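PDB 5FFJ: endonuclease and methylase LlaGI, which probably recognises a specific DNA sequence, methylates adenine in it and cleaves unmodified DNA, coupling a helicase-like ATPase to a methyltransferase. Local coordinates for residues A[817-823]-A[873-877]; A[1059-1063]-A[1200-1204]; A[1102-1108]-A[1125-1131]. All coordinates share one frame; numbering follows the deposited sequence.

Contact 1 of 3, residues A[817-823]-A[873-877]; sequences DTFESTE and YPRLF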
loop_
_atom_site.group_PDB
_atom_site.type_symbol
_atom_site.label_atom_id
_atom_site.label_comp_id
_atom_site.label_asym_id
_atom_site.label_seq_id
_atom_site.Cartn_x
_atom_site.Cartn_y
_atom_site.Cartn_z
ATOM N N ASP A 817 5.212 -20.536 -3.887
ATOM C CA ASP A 817 5.895 -19.876 -2.783
ATOM C C ASP A 817 7.160 -20.668 -2.482
ATOM O O ASP A 817 7.093 -21.720 -1.842
ATOM C CB ASP A 817 4.991 -19.807 -1.550
ATOM C CG ASP A 817 5.680 -19.186 -0.349
ATOM O OD1 ASP A 817 6.689 -18.474 -0.538
ATOM O OD2 ASP A 817 5.207 -19.405 0.787
ATOM N N THR A 818 8.304 -20.173 -2.950
ATOM C CA THR A 818 9.555 -20.926 -2.874
ATOM C C THR A 818 9.891 -21.287 -1.437
ATOM O O THR A 818 10.611 -22.250 -1.184
ATOM C CB THR A 818 10.749 -20.148 -3.467
ATOM O OG1 THR A 818 11.218 -19.177 -2.525
ATOM C CG2 THR A 818 10.361 -19.460 -4.757
ATOM N N PHE A 819 9.371 -20.505 -0.499
ATOM C CA PHE A 819 9.587 -20.780 0.910
ATOM C C PHE A 819 8.814 -22.026 1.333
ATOM O O PHE A 819 9.350 -22.893 2.022
ATOM C CB PHE A 819 9.168 -19.584 1.762
ATOM C CG PHE A 819 10.046 -18.377 1.595
ATOM C CD1 PHE A 819 11.426 -18.492 1.648
ATOM C CD2 PHE A 819 9.492 -17.125 1.391
ATOM C CE1 PHE A 819 12.235 -17.382 1.499
ATOM C CE2 PHE A 819 10.297 -16.012 1.240
ATOM C CZ PHE A 819 11.670 -16.142 1.295
ATOM N N GLU A 820 7.553 -22.111 0.915
ATOM C CA GLU A 820 6.707 -23.252 1.253
ATOM C C GLU A 820 7.142 -24.505 0.493
ATOM O O GLU A 820 6.773 -25.620 0.857
ATOM C CB GLU A 820 5.239 -22.938 0.949
ATOM C CG GLU A 820 4.235 -23.950 1.504
ATOM C CD GLU A 820 4.067 -23.853 3.008
ATOM O OE1 GLU A 820 3.057 -23.266 3.458
ATOM O OE2 GLU A 820 4.935 -24.368 3.742
ATOM N N SER A 821 7.927 -24.321 -0.564
ATOM C CA SER A 821 8.400 -25.448 -1.361
ATOM C C SER A 821 9.212 -26.428 -0.520
ATOM O O SER A 821 8.934 -27.627 -0.508
ATOM C CB SER A 821 9.242 -24.956 -2.540
ATOM O OG SER A 821 8.465 -24.171 -3.429
ATOM N N THR A 822 10.211 -25.909 0.188
ATOM C CA THR A 822 11.108 -26.744 0.984
ATOM C C THR A 822 10.557 -27.035 2.380
ATOM O O THR A 822 11.263 -27.584 3.227
ATOM C CB THR A 822 12.492 -26.084 1.138
ATOM O OG1 THR A 822 12.341 -24.775 1.704
ATOM C CG2 THR A 822 13.186 -25.973 -0.209
ATOM N N GLU A 823 9.300 -26.673 2.619
ATOM C CA GLU A 823 8.687 -26.881 3.930
ATOM C C GLU A 823 8.179 -28.308 4.103
ATOM O O GLU A 823 8.703 -29.061 4.924
ATOM C CB GLU A 823 7.540 -25.891 4.148
ATOM C CG GLU A 823 7.987 -24.530 4.660
ATOM C CD GLU A 823 8.597 -24.600 6.048
ATOM O OE1 GLU A 823 8.079 -25.363 6.890
ATOM O OE2 GLU A 823 9.602 -23.899 6.293
ATOM N N TYR A 873 6.745 -20.260 8.237
ATOM C CA TYR A 873 7.430 -21.338 7.527
ATOM C C TYR A 873 8.341 -22.082 8.504
ATOM O O TYR A 873 9.545 -21.823 8.546
ATOM C CB TYR A 873 8.246 -20.779 6.357
ATOM C CG TYR A 873 7.448 -19.918 5.400
ATOM C CD1 TYR A 873 6.127 -20.221 5.100
ATOM C CD2 TYR A 873 8.013 -18.799 4.800
ATOM C CE1 TYR A 873 5.394 -19.439 4.225
ATOM C CE2 TYR A 873 7.289 -18.015 3.923
ATOM C CZ TYR A 873 5.980 -18.336 3.640
ATOM O OH TYR A 873 5.259 -17.550 2.768
ATOM N N PRO A 874 7.768 -23.011 9.292
ATOM C CA PRO A 874 8.451 -23.602 10.454
ATOM C C PRO A 874 9.832 -24.184 10.158
ATOM O O PRO A 874 10.745 -24.023 10.971
ATOM C CB PRO A 874 7.488 -24.710 10.899
ATOM C CG PRO A 874 6.154 -24.276 10.396
ATOM C CD PRO A 874 6.425 -23.589 9.100
ATOM N N ARG A 875 9.987 -24.841 9.015
ATOM C CA ARG A 875 11.242 -25.512 8.693
ATOM C C ARG A 875 12.320 -24.503 8.303
ATOM O O ARG A 875 13.512 -24.771 8.458
ATOM C CB ARG A 875 11.034 -26.530 7.565
ATOM C CG ARG A 875 11.716 -27.876 7.811
ATOM C CD ARG A 875 10.776 -29.070 7.654
ATOM N NE ARG A 875 10.857 -29.665 6.321
ATOM C CZ ARG A 875 10.604 -30.942 6.046
ATOM N NH1 ARG A 875 10.250 -31.785 7.009
ATOM N NH2 ARG A 875 10.708 -31.381 4.801
ATOM N N LEU A 876 11.898 -23.343 7.807
ATOM C CA LEU A 876 12.834 -22.292 7.416
ATOM C C LEU A 876 13.196 -21.409 8.608
ATOM O O LEU A 876 14.332 -20.945 8.722
ATOM C CB LEU A 876 12.252 -21.441 6.286
ATOM C CG LEU A 876 13.124 -20.275 5.806
ATOM C CD1 LEU A 876 14.456 -20.763 5.250
ATOM C CD2 LEU A 876 12.383 -19.456 4.763
ATOM N N PHE A 877 12.227 -21.169 9.486
ATOM C CA PHE A 877 12.480 -20.436 10.723
ATOM C C PHE A 877 13.551 -21.144 11.541
ATOM O O PHE A 877 14.440 -20.508 12.110
ATOM C CB PHE A 877 11.204 -20.302 11.558
ATOM C CG PHE A 877 10.236 -19.260 11.057
ATOM C CD1 PHE A 877 10.471 -18.560 9.882
ATOM C CD2 PHE A 877 9.086 -18.979 11.776
ATOM C CE1 PHE A 877 9.571 -17.606 9.438
ATOM C CE2 PHE A 877 8.186 -18.028 11.337
ATOM C CZ PHE A 877 8.429 -17.341 10.168
#

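Contact 2 of 3, residues A[1059-1063]-A[1200-1204]; sequences IGIVT and LSDMH. With nucleotides of chain C; nucleotides of chain B.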
loop_
_atom_site.group_PDB
_atom_site.type_symbol
_atom_site.label_atom_id
_atom_site.label_comp_id
_atom_site.label_asym_id
_atom_site.label_seq_id
_atom_site.Cartn_x
_atom_site.Cartn_y
_atom_site.Cartn_z
ATOM N N ILE A 1059 14.501 1.709 29.841
ATOM C CA ILE A 1059 14.345 2.197 28.481
ATOM C C ILE A 1059 12.941 2.779 28.324
ATOM O O ILE A 1059 12.004 2.340 28.988
ATOM C CB ILE A 1059 14.625 1.079 27.455
ATOM C CG1 ILE A 1059 13.523 0.023 27.448
ATOM C CG2 ILE A 1059 15.943 0.391 27.788
ATOM C CD1 ILE A 1059 13.737 -1.022 26.370
ATOM N N GLY A 1060 12.812 3.783 27.463
ATOM C CA GLY A 1060 11.613 4.600 27.408
ATOM C C GLY A 1060 10.328 3.836 27.178
ATOM O O GLY A 1060 10.330 2.768 26.567
ATOM N N ILE A 1061 9.226 4.398 27.665
ATOM C CA ILE A 1061 7.938 3.724 27.619
ATOM C C ILE A 1061 7.446 3.596 26.174
ATOM O O ILE A 1061 7.757 4.432 25.322
ATOM C CB ILE A 1061 6.890 4.471 28.487
ATOM C CG1 ILE A 1061 5.892 3.484 29.088
ATOM C CG2 ILE A 1061 6.163 5.547 27.690
ATOM C CD1 ILE A 1061 5.006 4.095 30.149
ATOM N N VAL A 1062 6.691 2.533 25.905
ATOM C CA VAL A 1062 6.065 2.327 24.600
ATOM C C VAL A 1062 4.617 1.881 24.804
ATOM O O VAL A 1062 4.359 0.732 25.164
ATOM C CB VAL A 1062 6.810 1.270 23.751
ATOM C CG1 VAL A 1062 6.525 1.481 22.264
ATOM C CG2 VAL A 1062 8.308 1.309 24.024
ATOM N N THR A 1063 3.676 2.795 24.586
ATOM C CA THR A 1063 2.267 2.532 24.876
ATOM C C THR A 1063 1.574 1.770 23.748
ATOM O O THR A 1063 0.520 1.163 23.954
ATOM C CB THR A 1063 1.478 3.831 25.105
ATOM O OG1 THR A 1063 1.085 4.378 23.840
ATOM C CG2 THR A 1063 2.301 4.859 25.878
ATOM N N LEU A 1200 8.459 11.076 33.536
ATOM C CA LEU A 1200 8.470 9.837 32.773
ATOM C C LEU A 1200 8.751 10.154 31.306
ATOM O O LEU A 1200 8.267 11.160 30.787
ATOM C CB LEU A 1200 7.132 9.115 32.936
ATOM C CG LEU A 1200 6.986 7.703 32.375
ATOM C CD1 LEU A 1200 5.964 6.951 33.201
ATOM C CD2 LEU A 1200 6.565 7.725 30.915
ATOM N N SER A 1201 9.532 9.305 30.641
ATOM C CA SER A 1201 9.983 9.590 29.279
ATOM C C SER A 1201 9.556 8.522 28.280
ATOM O O SER A 1201 9.666 7.322 28.541
ATOM C CB SER A 1201 11.507 9.738 29.251
ATOM O OG SER A 1201 11.915 10.879 29.987
ATOM N N ASP A 1202 9.061 8.973 27.131
ATOM C CA ASP A 1202 8.707 8.072 26.044
ATOM C C ASP A 1202 9.971 7.442 25.496
ATOM O O ASP A 1202 11.080 7.869 25.824
ATOM C CB ASP A 1202 7.963 8.812 24.930
ATOM C CG ASP A 1202 7.238 7.869 23.979
ATOM O OD1 ASP A 1202 6.446 7.030 24.456
ATOM O OD2 ASP A 1202 7.466 7.962 22.754
ATOM N N MET A 1203 9.809 6.433 24.652
ATOM C CA MET A 1203 10.950 5.801 24.016
ATOM C C MET A 1203 11.540 6.724 22.960
ATOM O O MET A 1203 12.720 6.629 22.633
ATOM C CB MET A 1203 10.538 4.469 23.390
ATOM C CG MET A 1203 11.681 3.652 22.807
ATOM S SD MET A 1203 11.079 2.472 21.598
ATOM C CE MET A 1203 11.409 0.940 22.435
ATOM N N HIS A 1204 10.719 7.621 22.433
ATOM C CA HIS A 1204 11.139 8.434 21.305
ATOM C C HIS A 1204 11.504 9.854 21.722
ATOM O O HIS A 1204 11.485 10.774 20.903
ATOM C CB HIS A 1204 10.040 8.437 20.247
ATOM C CG HIS A 1204 9.761 7.077 19.684
ATOM N ND1 HIS A 1204 10.731 6.316 19.066
ATOM C CD2 HIS A 1204 8.631 6.332 19.666
ATOM C CE1 HIS A 1204 10.206 5.165 18.681
ATOM N NE2 HIS A 1204 8.933 5.150 19.033
ATOM P P DG C 15 4.738 10.567 15.878
ATOM O OP1 DG C 15 3.419 11.233 15.986
ATOM O OP2 DG C 15 5.931 11.241 16.440
ATOM O "O5'" DG C 15 4.674 9.098 16.510
ATOM C "C5'" DG C 15 3.437 8.571 16.995
ATOM C "C4'" DG C 15 3.193 7.178 16.449
ATOM O "O4'" DG C 15 4.349 6.762 15.663
ATOM C "C3'" DG C 15 2.997 6.097 17.513
ATOM O "O3'" DG C 15 2.001 5.142 17.096
ATOM C "C2'" DG C 15 4.390 5.490 17.628
ATOM C "C1'" DG C 15 4.889 5.568 16.195
ATOM N N9 DG C 15 6.351 5.599 16.056
ATOM C C8 DG C 15 7.218 6.553 16.538
ATOM N N7 DG C 15 8.470 6.315 16.245
ATOM C C5 DG C 15 8.432 5.131 15.520
ATOM C C6 DG C 15 9.485 4.379 14.937
ATOM O O6 DG C 15 10.701 4.621 14.947
ATOM N N1 DG C 15 9.008 3.241 14.292
ATOM C C2 DG C 15 7.684 2.876 14.219
ATOM N N2 DG C 15 7.413 1.746 13.554
ATOM N N3 DG C 15 6.693 3.568 14.760
ATOM C C4 DG C 15 7.137 4.679 15.393
ATOM P P DG C 16 1.339 4.124 18.153
ATOM O OP1 DG C 16 -0.116 4.380 18.186
ATOM O OP2 DG C 16 2.122 4.195 19.408
ATOM O "O5'" DG C 16 1.586 2.686 17.495
ATOM C "C5'" DG C 16 2.837 2.426 16.880
ATOM C "C4'" DG C 16 2.988 0.975 16.463
ATOM O "O4'" DG C 16 4.368 0.761 16.077
ATOM C "C3'" DG C 16 2.780 -0.054 17.556
ATOM O "O3'" DG C 16 2.706 -1.360 17.003
ATOM C "C2'" DG C 16 4.061 0.126 18.329
ATOM C "C1'" DG C 16 5.055 0.153 17.169
ATOM N N9 DG C 16 6.281 0.893 17.425
ATOM C C8 DG C 16 6.450 2.001 18.221
ATOM N N7 DG C 16 7.683 2.437 18.242
ATOM C C5 DG C 16 8.365 1.561 17.405
ATOM C C6 DG C 16 9.729 1.523 17.033
ATOM O O6 DG C 16 10.642 2.284 17.382
ATOM N N1 DG C 16 9.995 0.467 16.164
ATOM C C2 DG C 16 9.059 -0.436 15.714
ATOM N N2 DG C 16 9.494 -1.389 14.880
ATOM N N3 DG C 16 7.784 -0.409 16.056
ATOM C C4 DG C 16 7.511 0.610 16.899
ATOM P P DT B 8 18.945 -4.263 20.797
ATOM O OP1 DT B 8 20.155 -5.097 20.618
ATOM O OP2 DT B 8 19.055 -2.980 21.527
ATOM O "O5'" DT B 8 18.308 -3.951 19.362
ATOM C "C5'" DT B 8 17.727 -5.008 18.588
ATOM C "C4'" DT B 8 16.992 -4.460 17.373
ATOM O "O4'" DT B 8 15.567 -4.322 17.684
ATOM C "C3'" DT B 8 17.432 -3.072 16.922
ATOM O "O3'" DT B 8 17.265 -2.917 15.514
ATOM C "C2'" DT B 8 16.484 -2.187 17.713
ATOM C "C1'" DT B 8 15.188 -2.960 17.544
ATOM N N1 DT B 8 14.094 -2.634 18.542
ATOM C C2 DT B 8 12.783 -2.892 18.202
ATOM O O2 DT B 8 12.451 -3.372 17.134
ATOM N N3 DT B 8 11.866 -2.573 19.163
ATOM C C4 DT B 8 12.113 -2.030 20.400
ATOM O O4 DT B 8 11.209 -1.783 21.185
ATOM C C5 DT B 8 13.505 -1.772 20.699
ATOM C C7 DT B 8 13.908 -1.173 22.020
ATOM C C6 DT B 8 14.418 -2.083 19.767
#

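Contact 3 of 3, residues A[1102-1108]-A[1125-1131]; sequences LNDKTVV and KQRAARR. With nucleotides of chain B.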
loop_
_atom_site.group_PDB
_atom_site.type_symbol
_atom_site.label_atom_id
_atom_site.label_comp_id
_atom_site.label_asym_id
_atom_site.label_seq_id
_atom_site.Cartn_x
_atom_site.Cartn_y
_atom_site.Cartn_z
ATOM N N LEU A 1102 -11.053 -19.396 22.853
ATOM C CA LEU A 1102 -10.443 -18.258 22.171
ATOM C C LEU A 1102 -8.938 -18.171 22.426
ATOM O O LEU A 1102 -8.440 -18.627 23.457
ATOM C CB LEU A 1102 -11.122 -16.951 22.602
ATOM C CG LEU A 1102 -12.458 -16.603 21.940
ATOM C CD1 LEU A 1102 -13.003 -15.310 22.534
ATOM C CD2 LEU A 1102 -12.300 -16.482 20.426
ATOM N N ASN A 1103 -8.229 -17.572 21.474
ATOM C CA ASN A 1103 -6.774 -17.486 21.513
ATOM C C ASN A 1103 -6.324 -16.083 21.095
ATOM O O ASN A 1103 -7.082 -15.333 20.478
ATOM C CB ASN A 1103 -6.178 -18.598 20.626
ATOM C CG ASN A 1103 -4.756 -18.321 20.169
ATOM O OD1 ASN A 1103 -3.942 -17.756 20.900
ATOM N ND2 ASN A 1103 -4.447 -18.747 18.944
ATOM N N ASP A 1104 -5.103 -15.725 21.477
ATOM C CA ASP A 1104 -4.575 -14.370 21.301
ATOM C C ASP A 1104 -4.565 -13.880 19.853
ATOM O O ASP A 1104 -4.356 -12.692 19.606
ATOM C CB ASP A 1104 -3.153 -14.299 21.861
ATOM C CG ASP A 1104 -3.006 -15.050 23.174
ATOM O OD1 ASP A 1104 -3.965 -15.042 23.978
ATOM O OD2 ASP A 1104 -1.936 -15.657 23.399
ATOM N N LYS A 1105 -4.787 -14.786 18.905
ATOM C CA LYS A 1105 -4.792 -14.426 17.489
ATOM C C LYS A 1105 -6.119 -14.759 16.809
ATOM O O LYS A 1105 -6.583 -14.020 15.941
ATOM C CB LYS A 1105 -3.651 -15.132 16.761
ATOM C CG LYS A 1105 -3.736 -16.649 16.801
ATOM N N THR A 1106 -6.721 -15.876 17.201
ATOM C CA THR A 1106 -7.985 -16.308 16.614
ATOM C C THR A 1106 -9.120 -15.347 16.955
ATOM O O THR A 1106 -10.138 -15.307 16.264
ATOM C CB THR A 1106 -8.371 -17.719 17.092
ATOM O OG1 THR A 1106 -8.582 -17.705 18.509
ATOM C CG2 THR A 1106 -7.276 -18.721 16.749
ATOM N N VAL A 1107 -8.934 -14.575 18.020
ATOM C CA VAL A 1107 -9.955 -13.648 18.497
ATOM C C VAL A 1107 -10.268 -12.554 17.472
ATOM O O VAL A 1107 -11.336 -11.944 17.511
ATOM C CB VAL A 1107 -9.516 -12.994 19.825
ATOM C CG1 VAL A 1107 -8.281 -12.133 19.614
ATOM C CG2 VAL A 1107 -10.647 -12.181 20.434
ATOM N N VAL A 1108 -9.328 -12.315 16.562
ATOM C CA VAL A 1108 -9.475 -11.292 15.525
ATOM C C VAL A 1108 -10.786 -11.394 14.749
ATOM O O VAL A 1108 -11.402 -10.381 14.420
ATOM C CB VAL A 1108 -8.310 -11.365 14.519
ATOM C CG1 VAL A 1108 -8.595 -10.506 13.286
ATOM C CG2 VAL A 1108 -7.009 -10.935 15.184
ATOM N N LYS A 1125 -4.996 -8.065 22.773
ATOM C CA LYS A 1125 -5.691 -9.198 22.172
ATOM C C LYS A 1125 -5.668 -10.392 23.117
ATOM O O LYS A 1125 -6.658 -11.111 23.245
ATOM C CB LYS A 1125 -5.062 -9.587 20.832
ATOM C CG LYS A 1125 -5.234 -8.565 19.724
ATOM C CD LYS A 1125 -4.723 -9.112 18.399
ATOM C CE LYS A 1125 -4.547 -8.011 17.375
ATOM N NZ LYS A 1125 -4.944 -8.439 16.008
ATOM N N GLN A 1126 -4.528 -10.601 23.772
ATOM C CA GLN A 1126 -4.372 -11.709 24.707
ATOM C C GLN A 1126 -5.411 -11.632 25.818
ATOM O O GLN A 1126 -5.954 -12.650 26.249
ATOM C CB GLN A 1126 -2.967 -11.712 25.312
ATOM C CG GLN A 1126 -1.854 -11.965 24.312
ATOM C CD GLN A 1126 -0.480 -11.700 24.889
ATOM O OE1 GLN A 1126 -0.343 -11.233 26.021
ATOM N NE2 GLN A 1126 0.551 -11.995 24.108
ATOM N N ARG A 1127 -5.681 -10.415 26.275
ATOM C CA ARG A 1127 -6.636 -10.190 27.353
ATOM C C ARG A 1127 -8.071 -10.241 26.839
ATOM O O ARG A 1127 -9.018 -10.311 27.622
ATOM C CB ARG A 1127 -6.369 -8.843 28.025
ATOM C CG ARG A 1127 -4.932 -8.657 28.493
ATOM C CD ARG A 1127 -4.692 -7.234 28.949
ATOM N NE ARG A 1127 -3.310 -6.811 28.744
ATOM C CZ ARG A 1127 -2.340 -6.924 29.646
ATOM N NH1 ARG A 1127 -2.578 -7.449 30.842
ATOM N NH2 ARG A 1127 -1.119 -6.504 29.349
ATOM N N ALA A 1128 -8.225 -10.189 25.519
ATOM C CA ALA A 1128 -9.528 -10.355 24.887
ATOM C C ALA A 1128 -9.777 -11.826 24.565
ATOM O O ALA A 1128 -10.920 -12.250 24.422
ATOM C CB ALA A 1128 -9.621 -9.513 23.630
ATOM N N ALA A 1129 -8.702 -12.600 24.452
ATOM C CA ALA A 1129 -8.822 -14.044 24.282
ATOM C C ALA A 1129 -9.398 -14.629 25.562
ATOM O O ALA A 1129 -10.281 -15.487 25.529
ATOM C CB ALA A 1129 -7.481 -14.664 23.959
ATOM N N ARG A 1130 -8.876 -14.163 26.690
ATOM C CA ARG A 1130 -9.531 -14.358 27.970
ATOM C C ARG A 1130 -10.647 -13.318 28.059
ATOM O O ARG A 1130 -10.751 -12.455 27.191
ATOM C CB ARG A 1130 -8.532 -14.216 29.124
ATOM C CG ARG A 1130 -7.333 -15.170 29.047
ATOM C CD ARG A 1130 -6.251 -14.801 30.053
ATOM N NE ARG A 1130 -5.619 -13.525 29.729
ATOM C CZ ARG A 1130 -4.636 -12.970 30.432
ATOM N NH1 ARG A 1130 -4.160 -13.577 31.512
ATOM N NH2 ARG A 1130 -4.123 -11.807 30.055
ATOM N N ARG A 1131 -11.499 -13.408 29.075
ATOM C CA ARG A 1131 -12.517 -12.382 29.300
ATOM C C ARG A 1131 -12.031 -11.418 30.375
ATOM O O ARG A 1131 -12.285 -11.614 31.567
ATOM C CB ARG A 1131 -13.860 -13.002 29.699
ATOM C CG ARG A 1131 -14.334 -14.128 28.781
ATOM C CD ARG A 1131 -14.134 -13.811 27.301
ATOM N NE ARG A 1131 -14.734 -14.832 26.444
ATOM C CZ ARG A 1131 -14.237 -16.054 26.265
ATOM N NH1 ARG A 1131 -13.128 -16.424 26.890
ATOM N NH2 ARG A 1131 -14.855 -16.911 25.466
ATOM P P DC B 3 -1.512 -15.781 27.561
ATOM O OP1 DC B 3 -2.838 -15.142 27.722
ATOM O OP2 DC B 3 -0.826 -15.705 26.250
ATOM O "O5'" DC B 3 -0.534 -15.196 28.681
ATOM C "C5'" DC B 3 -0.841 -15.414 30.055
ATOM C "C4'" DC B 3 0.170 -14.734 30.956
ATOM O "O4'" DC B 3 1.443 -15.447 30.885
ATOM C "C3'" DC B 3 0.473 -13.285 30.586
ATOM O "O3'" DC B 3 0.568 -12.468 31.755
ATOM C "C2'" DC B 3 1.791 -13.387 29.826
ATOM C "C1'" DC B 3 2.479 -14.563 30.504
ATOM N N1 DC B 3 3.458 -15.306 29.611
ATOM C C2 DC B 3 4.818 -15.393 29.962
ATOM O O2 DC B 3 5.213 -14.864 31.009
ATOM N N3 DC B 3 5.670 -16.065 29.138
ATOM C C4 DC B 3 5.212 -16.629 28.017
ATOM N N4 DC B 3 6.085 -17.281 27.232
ATOM C C5 DC B 3 3.839 -16.549 27.644
ATOM C C6 DC B 3 3.009 -15.887 28.461
#

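Contact 1 of 3, residues A[817-823]-A[873-877]
With CG anti to its carbonyl carbon (chi1 -84°) and its chain bent at chi2 (-65°), Glu823 folds its carboxylate onto the start of helix 874-885, where it meets the backbone of Arg875 and Leu876. Arg875 N donates to OE1 of Glu823 at 2.9 Å, on the syn lone pair of that oxygen. Leu876 N reaches OE2 of Glu823 at 2.8 Å, a more bent bond that arrives nearly along the C-O direction. Tyr873 holds the N-cap position, and Glu823, 50 residues earlier in the chain, supplies the carboxylate that binds the first-turn amides. The Arg875 side chain runs past the glutamate in the opposite direction, and Glu823 O lies over one face of its guanidinium.

A second patch lies beside it. Tyr873 CE2 packs on Phe819 CB at 3.3 Å, the two rings inclined by 32°, while Leu876 CD2 touches Phe819 CD1 at 3.4 Å. Helix 899-910 covers the same phenylalanine through Leu902 and Ser903. Asp817 OD2 stands 2.7 Å from Tyr873 OH, and its OD1 takes a weak capping bond from Phe819 N.

The contact joins the short helix after edge strand 813-815 to helix 874-885 in the methylase region. Chemically, a buried carboxylate at a helix N terminus would probably be stabilised as the anion by the helix dipole.

Contact 2 of 3, residues A[1059-1063]-A[1200-1204]
This is part of the DNA-reading surface of the Type ISP specificity domain: a single beta bridge, Ile1061 with Asp1202, sets the following residues, Met1203 and His1204, against bases in the major groove. Ile1061 supplies both backbone bonds of the bridge. Its N donates to Ser1201 O at 3.1 Å, nearly straight at 167°, and its O accepts from Met1203 N at 2.9 Å on a lone pair in the carbonyl plane. Beside the bridge the backbones come closer still, Gly1060 CA lying 3.7 Å from Met1203 CA, an approach that the absence of a side chain on Gly1060 allows.

Apolar groups flank the bridge. Ile1061 CG2 packs on Leu1200 CD2, the two side chains crossing at about a right angle, and on the DNA side Val1062 CG2 meets Met1203 CE at 3.5 Å. Met1203 runs extended from the backbone, CG anti to N (chi1 -174°), before bending at chi3; this carries CE to thymine DT8 of chain B, beside its O4 and its methyl carbon C7.

Asp1202 shapes the turn that follows. Its OD2 accepts from His1204 N at 3.3 Å, the donor standing above the carboxylate plane, which makes an Asx turn, and the same oxygen forms a salt bridge with Arg1147. His1204 ND1 is bonded to Gly1207 O, which fixes the rotation of the ring and leaves NE2 to face the DNA. One ring face lies over N7 of guanine DG15 of chain C, while at the ring edge, in its plane, His1204 NE2 donates to N7 of DG16 of chain C at 3.1 Å.

Contact 3 of 3, residues A[1102-1108]-A[1125-1131]
Asp1104 lays its carboxylate across the side chain of Gln1126, with CG of Asp1104 3.5 Å from CG of Gln1126 and the carboxylate and amide planes 54° apart. In the specificity domain, this is a loop packed along the last turns of helix 1122-1129, which ends before Arg1130. Asp1104 holds CG anti to its carbonyl carbon, and that turns OD1 over the helix, 3.5 Å from Ala1129 CB. The small alanine lets the loop come close: its CB also sits against the backbone carbon of Asn1103.

The other oxygen, Asp1104 OD2, points at the DNA and lies 3.1 Å from OP2 of DC3 of chain B. Two negatively charged groups thus face each other, which nearby positive charge may ease: the guanidinium of Arg1130 turns one face to OP1 of the same phosphate. Cutting Asp1104 back to an alanine would remove the carboxylate that lies over Gln1126 CA and Ala1129 CB and is likely to leave a gap there between loop and helix.

Lys1125 extends along the loop, its CB 3.4 Å from Asp1104 O, until NZ meets Val1108 CG2 at 3.3 Å. That ammonium forms a salt bridge with Asp866 of the methylase region, so the helix also reaches across to the neighbouring domain. Val1107 fills in behind, CG2 against Ala1128 CB, where Leu1095 of helix 1074-1096 backs it.

At the far end Leu1102 CB rests on Ala1129 O at 3.4 Å. Arg1131, bent at chi2, crosses this leucine at about a right angle, and Leu1102 CD1 covers one face of the guanidinium toward its rim, 3.8 Å from Arg1131 NH2.

In the fold
Along the chain, contact 1 comes first, closing a loop of 49 residues within the methylase region and complete before contact 2 opens. Contact 2 opens at 1059-1063 and closes only at 1200-1204, spanning 136 residues. Contact 3 nests inside that span, its own loop just 16 residues long; none of the three cross. Contact 1 ties helices flanking the methylase sheet, contact 3 sets a loop on helix 1122-1129, and contact 2 joins the chain leaving strand 1058-1059, at the edge of one sheet, to strand 1200-1201, at the edge of another, and the turn after it. The centres of contacts 2 and 3, which both reach the DNA, lie about 26 Å apart.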